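Local coordinates for carbohydrate kinase (Agrobacterium tumefaciens, PDB 2NWH), which probably transfers a phosphate group to a sugar or a related small molecule, as do other carbohydrate kinases of the pfkB (ribokinase) family, at residues K172-K177 with A193-G198; C140-N143 with T148-A151; N44-L49 with V56-P61; L52-R57 with A264-K269. All coordinates share one frame; numbering follows the deposited sequence.

Contact 1: K172-K177 with A193-G198; sequences KAVKLK and ARALTG
Leu196 lies against the backbone and methyl group of Ala173. Its CB is 4.0 Å from Ala173 O, and its CD2 is 4.1 Å from Ala173 CB. Ala173 turns its methyl toward the helix end that carries Leu196. The backbone puts the leucine CB by the Ala173 peptide. The torsion decides only where the rest goes: CG sits between the backbone N and the carbonyl carbon (chi1 87°), a placement uncommon in a helix, and CD2 ends near the alanine methyl. Leu196 also touches Leu186 and Met188 of strand 185-189. Here the end of helix 190-197 meets the last residue of helix 170-173 and the 3-10 turn after it. These helices lie before and after strand 185-189 in the chain, within the alpha/beta core of a ribokinase-type fold. The CA atoms of Val174 and Leu196 come within 4.5 Å, close for two segments that share no hydrogen bond. Val174 takes the outer part of the contact. With chi1 at -60°, its CG1 is turned off the carbonyl side and out to Ala195. It reaches Ala195 O at 3.4 Å, a carbon-to-oxygen contact and no hydrogen bond. The same methyl is 4.4 Å from Ala195 CB.

Contact 2: C140-N143 with T148-A151; sequences CDAN and TLTA
Asp141 OD2 accepts two backbone N-H groups, from Gly42 and Gly11, while the main-chain O of the same residue faces Leu149. OD1 has a different task. It takes the backbone N-H of Asn143 at 2.9 Å between Asp141 OD1 and Asn143 N, which closes an Asx turn. The bond is bent, with an N-H...O angle of 146°, and the donor comes from above the carboxylate plane, 45° out of it. Three N-H groups hold this buried carboxylate. The Asx turn helps set how the chain leaves the strand.

The CB of Asp141 points away from the helix. Across the contact the side chains that meet are apolar, with Asp141 O the one polar backbone atom touched. Leu149 is the one helix residue that reaches across. Its two methyls divide the work. CD2 lies 3.5 Å from Asp141 O and 3.7 Å from Cys140 SG. CD1 lies over the backbone of Ala142, 4.1 Å from its CA, with Ala142 CB a little farther off. Cys140 SG stands between its own backbone N and carbonyl carbon (chi1 66°), and this sets the sulfur toward the leucine. No hydrogen bond joins the segments. Ala142 O is instead bonded to Lys175 NZ, which ties the turn to the region after helix 170-173. Cys140 and Ala142 also bond through their backbones to strand 163-166. The contact packs the first strand of a beta-alpha-beta unit, made of strand 137-141, helix 146-158 and strand 163-166, onto its own crossover helix.

Contact 3: N44-L49 with V56-P61; sequences NAARNL and VRIIAP
Val56 meets two helix residues, with one methyl for each. CG1 lies anti to the backbone N (chi1 -175°) and is 3.7 Å from both Ala46 CB and Ala46 O. CG2 sits beside the backbone N and touches Leu49 CB at 3.6 Å. The valine therefore fills the groove between positions about one helical turn apart. Arg57 comes next and points away from the helix. It is held on its other side, where NE bonds to Thr83 OG1. Its backbone joins Ile6 and Val8 of strand 5-9. With Ile58 the chain faces the helix again. Its CD1 reaches Ala46 CB at 4.3 Å, a looser touch than that of Val56. From Ile59 onward the strand draws clear. Helix 44-49 and strand 56-59 run nearly antiparallel, at 167°, with their axes 8.3 Å apart. This is a helix followed by the next strand in the parallel part of the large mixed sheet, packed on its face. On the helix Arg47 turns away, and its NH2 bonds to Asn44 OD1 from above the amide plane. The side chains that meet are all aliphatic; the Val56 methyls also touch backbone of Ala46 and Leu49. No hydrogen bond crosses the contact, so shape fit and burial of methyl groups hold the segments together here.

Contact 4: L52-R57 with A264-K269; sequences LGFEVR and AIAEGK
Phe54 and Ala266 give the nearest pair of CA atoms, still 9.5 Å apart, so side chains and water bridge the loop after helix 41-51 and the end of helix 255-266. The phenyl ring spans most of this gap. Its CE1 lies 3.8 Å from Ala266 CB, and its CZ lies 3.8 Å from Glu267 CG. Both partners approach obliquely. The Phe54 CG is anti to the carbonyl carbon (chi1 -67°), which sends the ring toward the helix end. The ring also touches Ile6 and Ala263. Each segment holds a Schellman motif, in which a glycine with positive phi closes a helix. Gly53 ends helix 41-51 just before strand 55-63 begins, and Gly268 ends helix 255-266. Glu267 crosses the ring with its carboxylate plane 34° from the ring plane. The extended chain beyond its CG carries OE2 past Phe54 CZ to two waters. Water 1 donates to Leu52 O at 2.8 Å and to Glu267 OE2 at 2.9 Å. Water 2 donates to Leu52 O at 2.6 Å, but its bond to Glu267 OE2 is weak. It also lies over one face of the ring, offset toward the rim. The other carboxylate oxygen, Glu267 OE1, forms a salt bridge with Lys269 NZ at 3.1 Å.

Overall arrangement
Contacts 2, 3 and 4 are buried. Contact 3 lies nearest the centre of the chain. Contact 1 is partly buried and farthest out. Contacts 2 and 3 each pack a strand of the large sheet on a helix next to it in sequence, while contacts 1 and 4 involve helix ends. Contact 1 is apolar. Contact 4 adds water and an exposed glutamate at the edge of a buried ring. Contacts 3 and 4 share Val56 and Arg57, and Leu49 O to Phe54 N links them. Contacts 1 and 2 touch directly, with their centres about 12 Å apart. Contact 4 joins residues far apart in sequence, and contacts 1 and 2 lie inside the chain loop it closes.

Contact 1: K172-K177 with A193-G198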
loop_
_atom_site.group_PDB
_atom_site.type_symbol
_atom_site.label_atom_id
_atom_site.label_comp_id
_atom_site.label_asym_id
_atom_site.label_seq_id
_atom_site.Cartn_x
_atom_site.Cartn_y
_atom_site.Cartn_z
ATOM N N LYS A 172 1.921 8.804 -9.743
ATOM C CA LYS A 172 2.699 7.573 -9.820
ATOM C C LYS A 172 1.951 6.458 -10.533
ATOM O O LYS A 172 2.570 5.664 -11.240
ATOM C CB LYS A 172 3.155 7.131 -8.427
ATOM C CG LYS A 172 4.283 8.005 -7.853
ATOM C CD LYS A 172 4.895 7.390 -6.603
ATOM C CE LYS A 172 5.247 8.439 -5.544
ATOM N NZ LYS A 172 6.408 9.293 -5.919
ATOM N N ALA A 173 0.625 6.412 -10.365
ATOM C CA ALA A 173 -0.224 5.376 -10.968
ATOM C C ALA A 173 0.065 5.094 -12.450
ATOM O O ALA A 173 0.094 3.929 -12.865
ATOM C CB ALA A 173 -1.705 5.723 -10.778
ATOM N N VAL A 174 0.271 6.164 -13.229
ATOM C CA VAL A 174 0.506 6.057 -14.681
ATOM C C VAL A 174 1.685 5.118 -15.026
ATOM O O VAL A 174 1.709 4.482 -16.085
ATOM C CB VAL A 174 0.729 7.446 -15.329
ATOM C CG1 VAL A 174 -0.483 8.340 -15.128
ATOM C CG2 VAL A 174 1.995 8.109 -14.777
ATOM N N LYS A 175 2.634 5.011 -14.100
ATOM C CA LYS A 175 3.813 4.143 -14.232
ATOM C C LYS A 175 3.464 2.652 -14.362
ATOM O O LYS A 175 4.336 1.826 -14.736
ATOM C CB LYS A 175 4.736 4.350 -13.033
ATOM C CG LYS A 175 5.339 5.762 -12.958
ATOM C CD LYS A 175 5.873 6.131 -11.568
ATOM C CE LYS A 175 7.178 5.461 -11.263
ATOM N NZ LYS A 175 7.782 5.808 -9.934
ATOM N N LEU A 176 2.202 2.322 -14.045
ATOM C CA LEU A 176 1.712 0.934 -14.053
ATOM C C LEU A 176 1.114 0.522 -15.404
ATOM O O LEU A 176 0.760 -0.638 -15.605
ATOM C CB LEU A 176 0.683 0.687 -12.915
ATOM C CG LEU A 176 1.270 0.619 -11.499
ATOM C CD1 LEU A 176 0.200 0.872 -10.471
ATOM C CD2 LEU A 176 2.052 -0.689 -11.229
ATOM N N LYS A 177 1.039 1.469 -16.336
ATOM C CA LYS A 177 0.296 1.288 -17.595
ATOM C C LYS A 177 0.733 0.064 -18.422
ATOM O O LYS A 177 -0.136 -0.745 -18.808
ATOM C CB LYS A 177 0.330 2.574 -18.415
ATOM C CG LYS A 177 -0.595 2.595 -19.638
ATOM C CD LYS A 177 -0.560 3.953 -20.374
ATOM C CE LYS A 177 0.873 4.513 -20.541
ATOM N NZ LYS A 177 1.794 3.639 -21.336
ATOM N N ALA A 193 -7.378 6.207 -10.394
ATOM C CA ALA A 193 -8.090 5.522 -11.458
ATOM C C ALA A 193 -8.205 6.434 -12.698
ATOM O O ALA A 193 -7.825 6.030 -13.804
ATOM C CB ALA A 193 -9.455 5.051 -10.968
ATOM N N ARG A 194 -8.677 7.668 -12.506
ATOM C CA ARG A 194 -8.729 8.644 -13.605
ATOM C C ARG A 194 -7.362 8.836 -14.267
ATOM O O ARG A 194 -7.250 8.796 -15.493
ATOM C CB ARG A 194 -9.278 9.986 -13.130
ATOM C CG ARG A 194 -10.753 10.162 -13.389
ATOM C CD ARG A 194 -11.283 11.430 -12.747
ATOM N NE ARG A 194 -10.803 11.593 -11.370
ATOM C CZ ARG A 194 -11.581 11.925 -10.337
ATOM N NH1 ARG A 194 -12.888 12.106 -10.507
ATOM N NH2 ARG A 194 -11.053 12.052 -9.124
ATOM N N ALA A 195 -6.324 9.003 -13.447
ATOM C CA ALA A 195 -4.964 9.237 -13.941
ATOM C C ALA A 195 -4.398 8.108 -14.796
ATOM O O ALA A 195 -3.808 8.368 -15.835
ATOM C CB ALA A 195 -4.023 9.578 -12.800
ATOM N N LEU A 196 -4.566 6.858 -14.386
ATOM C CA LEU A 196 -3.979 5.776 -15.173
ATOM C C LEU A 196 -4.845 5.382 -16.384
ATOM O O LEU A 196 -4.336 4.890 -17.405
ATOM C CB LEU A 196 -3.599 4.590 -14.284
ATOM C CG LEU A 196 -4.586 3.488 -13.932
ATOM C CD1 LEU A 196 -4.303 2.315 -14.844
ATOM C CD2 LEU A 196 -4.381 3.065 -12.489
ATOM N N THR A 197 -6.144 5.652 -16.278
ATOM C CA THR A 197 -7.119 5.206 -17.269
ATOM C C THR A 197 -7.323 6.196 -18.417
ATOM O O THR A 197 -7.650 5.795 -19.535
ATOM C CB THR A 197 -8.464 4.901 -16.594
ATOM O OG1 THR A 197 -9.227 4.030 -17.429
ATOM C CG2 THR A 197 -9.248 6.186 -16.331
ATOM N N GLY A 198 -7.131 7.481 -18.128
ATOM C CA GLY A 198 -7.388 8.543 -19.088
ATOM C C GLY A 198 -8.748 9.180 -18.839
ATOM O O GLY A 198 -9.691 8.997 -19.616
#

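Contact 2: C140-N143 with T148-A151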
loop_
_atom_site.group_PDB
_atom_site.type_symbol
_atom_site.label_atom_id
_atom_site.label_comp_id
_atom_site.label_asym_id
_atom_site.label_seq_id
_atom_site.Cartn_x
_atom_site.Cartn_y
_atom_site.Cartn_z
ATOM N N CYS A 140 3.616 -4.988 -5.408
ATOM C CA CYS A 140 4.540 -3.888 -5.654
ATOM C C CYS A 140 3.812 -2.580 -5.419
ATOM O O CYS A 140 2.572 -2.555 -5.232
ATOM C CB CYS A 140 5.092 -3.968 -7.094
ATOM S SG CYS A 140 3.826 -3.689 -8.412
ATOM N N ASP A 141 4.563 -1.492 -5.444
ATOM C CA ASP A 141 3.922 -0.210 -5.486
ATOM C C ASP A 141 4.580 0.649 -6.567
ATOM O O ASP A 141 5.659 0.319 -7.105
ATOM C CB ASP A 141 3.848 0.465 -4.132
ATOM C CG ASP A 141 5.216 0.930 -3.634
ATOM O OD1 ASP A 141 6.100 1.223 -4.475
ATOM O OD2 ASP A 141 5.399 1.019 -2.407
ATOM N N ALA A 142 3.898 1.747 -6.876
ATOM C CA ALA A 142 4.304 2.569 -7.991
ATOM C C ALA A 142 5.420 3.552 -7.602
ATOM O O ALA A 142 5.698 4.492 -8.358
ATOM C CB ALA A 142 3.051 3.284 -8.616
ATOM N N ASN A 143 6.073 3.324 -6.447
ATOM C CA ASN A 143 7.330 4.023 -6.120
ATOM C C ASN A 143 8.485 3.559 -7.003
ATOM O O ASN A 143 9.476 4.291 -7.207
ATOM C CB ASN A 143 7.755 3.831 -4.658
ATOM C CG ASN A 143 6.939 4.639 -3.698
ATOM O OD1 ASN A 143 6.336 4.094 -2.757
ATOM N ND2 ASN A 143 6.897 5.950 -3.921
ATOM N N THR A 148 10.766 -0.700 -14.484
ATOM C CA THR A 148 10.937 -1.747 -13.497
ATOM C C THR A 148 9.614 -2.437 -13.234
ATOM O O THR A 148 9.563 -3.664 -13.120
ATOM C CB THR A 148 11.576 -1.179 -12.203
ATOM O OG1 THR A 148 12.824 -0.585 -12.589
ATOM C CG2 THR A 148 11.883 -2.323 -11.214
ATOM N N LEU A 149 8.539 -1.644 -13.194
ATOM C CA LEU A 149 7.229 -2.185 -12.991
ATOM C C LEU A 149 6.836 -3.081 -14.160
ATOM O O LEU A 149 6.382 -4.204 -13.967
ATOM C CB LEU A 149 6.229 -1.066 -12.758
ATOM C CG LEU A 149 6.337 -0.311 -11.443
ATOM C CD1 LEU A 149 5.566 0.992 -11.528
ATOM C CD2 LEU A 149 5.828 -1.195 -10.304
ATOM N N THR A 150 7.110 -2.649 -15.386
ATOM C CA THR A 150 6.845 -3.523 -16.539
ATOM C C THR A 150 7.659 -4.838 -16.504
ATOM O O THR A 150 7.100 -5.938 -16.753
ATOM C CB THR A 150 7.107 -2.766 -17.832
ATOM O OG1 THR A 150 6.461 -1.489 -17.751
ATOM C CG2 THR A 150 6.602 -3.551 -19.069
ATOM N N ALA A 151 8.962 -4.733 -16.188
ATOM C CA ALA A 151 9.827 -5.906 -16.116
ATOM C C ALA A 151 9.354 -6.871 -15.041
ATOM O O ALA A 151 9.376 -8.095 -15.267
ATOM C CB ALA A 151 11.279 -5.510 -15.862
#

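Contact 3: N44-L49 with V56-P61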
loop_
_atom_site.group_PDB
_atom_site.type_symbol
_atom_site.label_atom_id
_atom_site.label_comp_id
_atom_site.label_asym_id
_atom_site.label_seq_id
_atom_site.Cartn_x
_atom_site.Cartn_y
_atom_site.Cartn_z
ATOM N N ASN A 44 4.077 -0.385 4.388
ATOM C CA ASN A 44 2.904 -0.373 5.293
ATOM C C ASN A 44 2.007 -1.587 4.971
ATOM O O ASN A 44 1.520 -2.293 5.884
ATOM C CB ASN A 44 2.157 0.960 5.159
ATOM C CG ASN A 44 2.888 2.120 5.841
ATOM O OD1 ASN A 44 3.786 1.906 6.620
ATOM N ND2 ASN A 44 2.533 3.340 5.497
ATOM N N ALA A 45 1.832 -1.872 3.674
ATOM C CA ALA A 45 1.029 -3.046 3.304
ATOM C C ALA A 45 1.724 -4.333 3.779
ATOM O O ALA A 45 1.064 -5.284 4.217
ATOM C CB ALA A 45 0.759 -3.050 1.781
ATOM N N ALA A 46 3.069 -4.376 3.705
ATOM C CA ALA A 46 3.823 -5.572 4.123
ATOM C C ALA A 46 3.575 -5.826 5.588
ATOM O O ALA A 46 3.302 -6.968 5.960
ATOM C CB ALA A 46 5.342 -5.398 3.899
ATOM N N ARG A 47 3.727 -4.793 6.413
ATOM C CA ARG A 47 3.439 -4.919 7.844
ATOM C C ARG A 47 2.032 -5.396 8.037
ATOM O O ARG A 47 1.800 -6.277 8.874
ATOM C CB ARG A 47 3.655 -3.573 8.552
ATOM C CG ARG A 47 5.162 -3.212 8.646
ATOM C CD ARG A 47 5.366 -2.115 9.666
ATOM N NE ARG A 47 4.749 -0.832 9.288
ATOM C CZ ARG A 47 4.957 0.323 9.922
ATOM N NH1 ARG A 47 5.692 0.325 11.035
ATOM N NH2 ARG A 47 4.364 1.450 9.495
ATOM N N ASN A 48 1.092 -4.826 7.298
ATOM C CA ASN A 48 -0.321 -5.209 7.503
ATOM C C ASN A 48 -0.555 -6.666 7.187
ATOM O O ASN A 48 -1.258 -7.357 7.933
ATOM C CB ASN A 48 -1.284 -4.347 6.677
ATOM C CG ASN A 48 -1.290 -2.887 7.127
ATOM O OD1 ASN A 48 -0.802 -2.572 8.200
ATOM N ND2 ASN A 48 -1.851 -2.002 6.301
ATOM N N LEU A 49 0.000 -7.135 6.063
ATOM C CA LEU A 49 -0.145 -8.533 5.686
ATOM C C LEU A 49 0.456 -9.458 6.715
ATOM O O LEU A 49 -0.109 -10.522 7.010
ATOM C CB LEU A 49 0.472 -8.785 4.288
ATOM C CG LEU A 49 -0.390 -8.137 3.202
ATOM C CD1 LEU A 49 0.451 -7.857 1.904
ATOM C CD2 LEU A 49 -1.667 -8.965 2.946
ATOM N N VAL A 56 5.695 -12.596 5.380
ATOM C CA VAL A 56 5.922 -11.480 4.433
ATOM C C VAL A 56 7.391 -11.131 4.388
ATOM O O VAL A 56 8.043 -11.067 5.446
ATOM C CB VAL A 56 5.081 -10.210 4.767
ATOM C CG1 VAL A 56 5.271 -9.101 3.662
ATOM C CG2 VAL A 56 3.576 -10.589 4.923
ATOM N N ARG A 57 7.899 -10.930 3.162
ATOM C CA ARG A 57 9.265 -10.434 2.945
ATOM C C ARG A 57 9.172 -9.158 2.089
ATOM O O ARG A 57 8.277 -9.047 1.224
ATOM C CB ARG A 57 10.116 -11.512 2.245
ATOM C CG ARG A 57 11.469 -11.021 1.720
ATOM C CD ARG A 57 12.174 -12.150 1.017
ATOM N NE ARG A 57 13.521 -11.800 0.550
ATOM C CZ ARG A 57 14.298 -12.643 -0.130
ATOM N NH1 ARG A 57 13.838 -13.830 -0.475
ATOM N NH2 ARG A 57 15.515 -12.286 -0.501
ATOM N N ILE A 58 10.062 -8.198 2.326
ATOM C CA ILE A 58 10.088 -6.971 1.487
ATOM C C ILE A 58 11.496 -6.695 0.931
ATOM O O ILE A 58 12.497 -6.863 1.631
ATOM C CB ILE A 58 9.510 -5.701 2.209
ATOM C CG1 ILE A 58 9.433 -4.494 1.234
ATOM C CG2 ILE A 58 10.326 -5.332 3.533
ATOM C CD1 ILE A 58 8.537 -3.362 1.784
ATOM N N ILE A 59 11.544 -6.243 -0.320
ATOM C CA ILE A 59 12.773 -5.756 -0.940
ATOM C C ILE A 59 12.510 -4.282 -1.288
ATOM O O ILE A 59 11.650 -3.971 -2.154
ATOM C CB ILE A 59 13.077 -6.526 -2.224
ATOM C CG1 ILE A 59 13.279 -8.011 -1.942
ATOM C CG2 ILE A 59 14.428 -5.990 -2.906
ATOM C CD1 ILE A 59 13.303 -8.860 -3.293
ATOM N N ALA A 60 13.195 -3.385 -0.558
ATOM C CA ALA A 60 13.132 -1.952 -0.841
ATOM C C ALA A 60 14.540 -1.355 -0.956
ATOM O O ALA A 60 15.434 -1.747 -0.183
ATOM C CB ALA A 60 12.379 -1.258 0.245
ATOM N N PRO A 61 14.733 -0.382 -1.860
ATOM C CA PRO A 61 16.023 0.352 -1.907
ATOM C C PRO A 61 16.253 0.952 -0.529
ATOM O O PRO A 61 15.304 1.439 0.116
ATOM C CB PRO A 61 15.782 1.433 -2.960
ATOM C CG PRO A 61 14.790 0.777 -3.932
ATOM C CD PRO A 61 13.803 0.128 -2.895
#

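Contact 4: L52-R57 with A264-K269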
loop_
_atom_site.group_PDB
_atom_site.type_symbol
_atom_site.label_atom_id
_atom_site.label_comp_id
_atom_site.label_asym_id
_atom_site.label_seq_id
_atom_site.Cartn_x
_atom_site.Cartn_y
_atom_site.Cartn_z
ATOM N N LEU A 52 -1.815 -9.808 9.624
ATOM C CA LEU A 52 -2.924 -10.687 9.250
ATOM C C LEU A 52 -2.508 -12.144 9.052
ATOM O O LEU A 52 -3.310 -12.967 8.622
ATOM C CB LEU A 52 -3.608 -10.147 8.001
ATOM C CG LEU A 52 -4.209 -8.750 8.134
ATOM C CD1 LEU A 52 -4.788 -8.416 6.801
ATOM C CD2 LEU A 52 -5.295 -8.701 9.275
ATOM N N GLY A 53 -1.260 -12.473 9.388
ATOM C CA GLY A 53 -0.874 -13.891 9.491
ATOM C C GLY A 53 0.011 -14.434 8.377
ATOM O O GLY A 53 0.455 -15.581 8.425
ATOM N N PHE A 54 0.304 -13.612 7.371
ATOM C CA PHE A 54 1.123 -14.102 6.251
ATOM C C PHE A 54 2.596 -14.043 6.562
ATOM O O PHE A 54 3.009 -13.276 7.401
ATOM C CB PHE A 54 0.827 -13.302 4.973
ATOM C CG PHE A 54 -0.573 -13.535 4.452
ATOM C CD1 PHE A 54 -0.819 -14.566 3.561
ATOM C CD2 PHE A 54 -1.632 -12.781 4.914
ATOM C CE1 PHE A 54 -2.118 -14.818 3.081
ATOM C CE2 PHE A 54 -2.938 -13.039 4.467
ATOM C CZ PHE A 54 -3.169 -14.070 3.532
ATOM N N GLU A 55 3.382 -14.852 5.850
ATOM C CA GLU A 55 4.840 -14.807 5.983
ATOM C C GLU A 55 5.299 -13.782 4.933
ATOM O O GLU A 55 5.244 -14.044 3.744
ATOM C CB GLU A 55 5.462 -16.207 5.773
ATOM C CG GLU A 55 7.029 -16.154 5.873
ATOM C CD GLU A 55 7.692 -17.519 5.898
ATOM O OE1 GLU A 55 6.970 -18.516 6.067
ATOM O OE2 GLU A 55 8.940 -17.582 5.738
ATOM N N VAL A 56 5.695 -12.596 5.380
ATOM C CA VAL A 56 5.922 -11.480 4.433
ATOM C C VAL A 56 7.391 -11.131 4.388
ATOM O O VAL A 56 8.043 -11.067 5.446
ATOM C CB VAL A 56 5.081 -10.210 4.767
ATOM C CG1 VAL A 56 5.271 -9.101 3.662
ATOM C CG2 VAL A 56 3.576 -10.589 4.923
ATOM N N ARG A 57 7.899 -10.930 3.162
ATOM C CA ARG A 57 9.265 -10.434 2.945
ATOM C C ARG A 57 9.172 -9.158 2.089
ATOM O O ARG A 57 8.277 -9.047 1.224
ATOM C CB ARG A 57 10.116 -11.512 2.245
ATOM C CG ARG A 57 11.469 -11.021 1.720
ATOM C CD ARG A 57 12.174 -12.150 1.017
ATOM N NE ARG A 57 13.521 -11.800 0.550
ATOM C CZ ARG A 57 14.298 -12.643 -0.130
ATOM N NH1 ARG A 57 13.838 -13.830 -0.475
ATOM N NH2 ARG A 57 15.515 -12.286 -0.501
ATOM N N ALA A 264 -7.768 -11.533 1.975
ATOM C CA ALA A 264 -8.953 -12.338 1.643
ATOM C C ALA A 264 -8.807 -13.144 0.341
ATOM O O ALA A 264 -9.157 -14.318 0.315
ATOM C CB ALA A 264 -10.202 -11.508 1.630
ATOM N N ILE A 265 -8.313 -12.513 -0.719
ATOM C CA ILE A 265 -8.109 -13.202 -2.013
ATOM C C ILE A 265 -7.082 -14.343 -1.880
ATOM O O ILE A 265 -7.267 -15.427 -2.422
ATOM C CB ILE A 265 -7.686 -12.215 -3.150
ATOM C CG1 ILE A 265 -8.789 -11.170 -3.447
ATOM C CG2 ILE A 265 -7.262 -12.986 -4.446
ATOM C CD1 ILE A 265 -10.182 -11.729 -3.924
ATOM N N ALA A 266 -6.015 -14.083 -1.140
ATOM C CA ALA A 266 -4.910 -15.032 -0.995
ATOM C C ALA A 266 -5.376 -16.252 -0.210
ATOM O O ALA A 266 -4.901 -17.364 -0.424
ATOM C CB ALA A 266 -3.739 -14.365 -0.320
ATOM N N GLU A 267 -6.340 -16.041 0.672
ATOM C CA GLU A 267 -7.017 -17.133 1.381
ATOM C C GLU A 267 -8.125 -17.757 0.528
ATOM O O GLU A 267 -8.798 -18.695 0.954
ATOM C CB GLU A 267 -7.562 -16.626 2.725
ATOM C CG GLU A 267 -6.441 -16.096 3.606
ATOM C CD GLU A 267 -6.883 -15.632 4.971
ATOM O OE1 GLU A 267 -8.094 -15.323 5.154
ATOM O OE2 GLU A 267 -5.991 -15.574 5.861
ATOM N N GLY A 268 -8.316 -17.226 -0.674
ATOM C CA GLY A 268 -9.288 -17.778 -1.610
ATOM C C GLY A 268 -10.745 -17.492 -1.303
ATOM O O GLY A 268 -11.595 -18.367 -1.457
ATOM N N LYS A 269 -11.048 -16.270 -0.873
ATOM C CA LYS A 269 -12.436 -15.854 -0.642
ATOM C C LYS A 269 -12.956 -15.124 -1.881
ATOM O O LYS A 269 -12.155 -14.714 -2.737
ATOM C CB LYS A 269 -12.501 -14.952 0.581
ATOM C CG LYS A 269 -12.090 -15.653 1.849
ATOM C CD LYS A 269 -11.839 -14.664 2.977
ATOM C CE LYS A 269 -11.834 -15.385 4.341
ATOM N NZ LYS A 269 -10.817 -16.510 4.379
HETATM O O HOH W 1 -5.885 -13.173 7.500
HETATM O O HOH W 2 -3.228 -15.436 7.772
#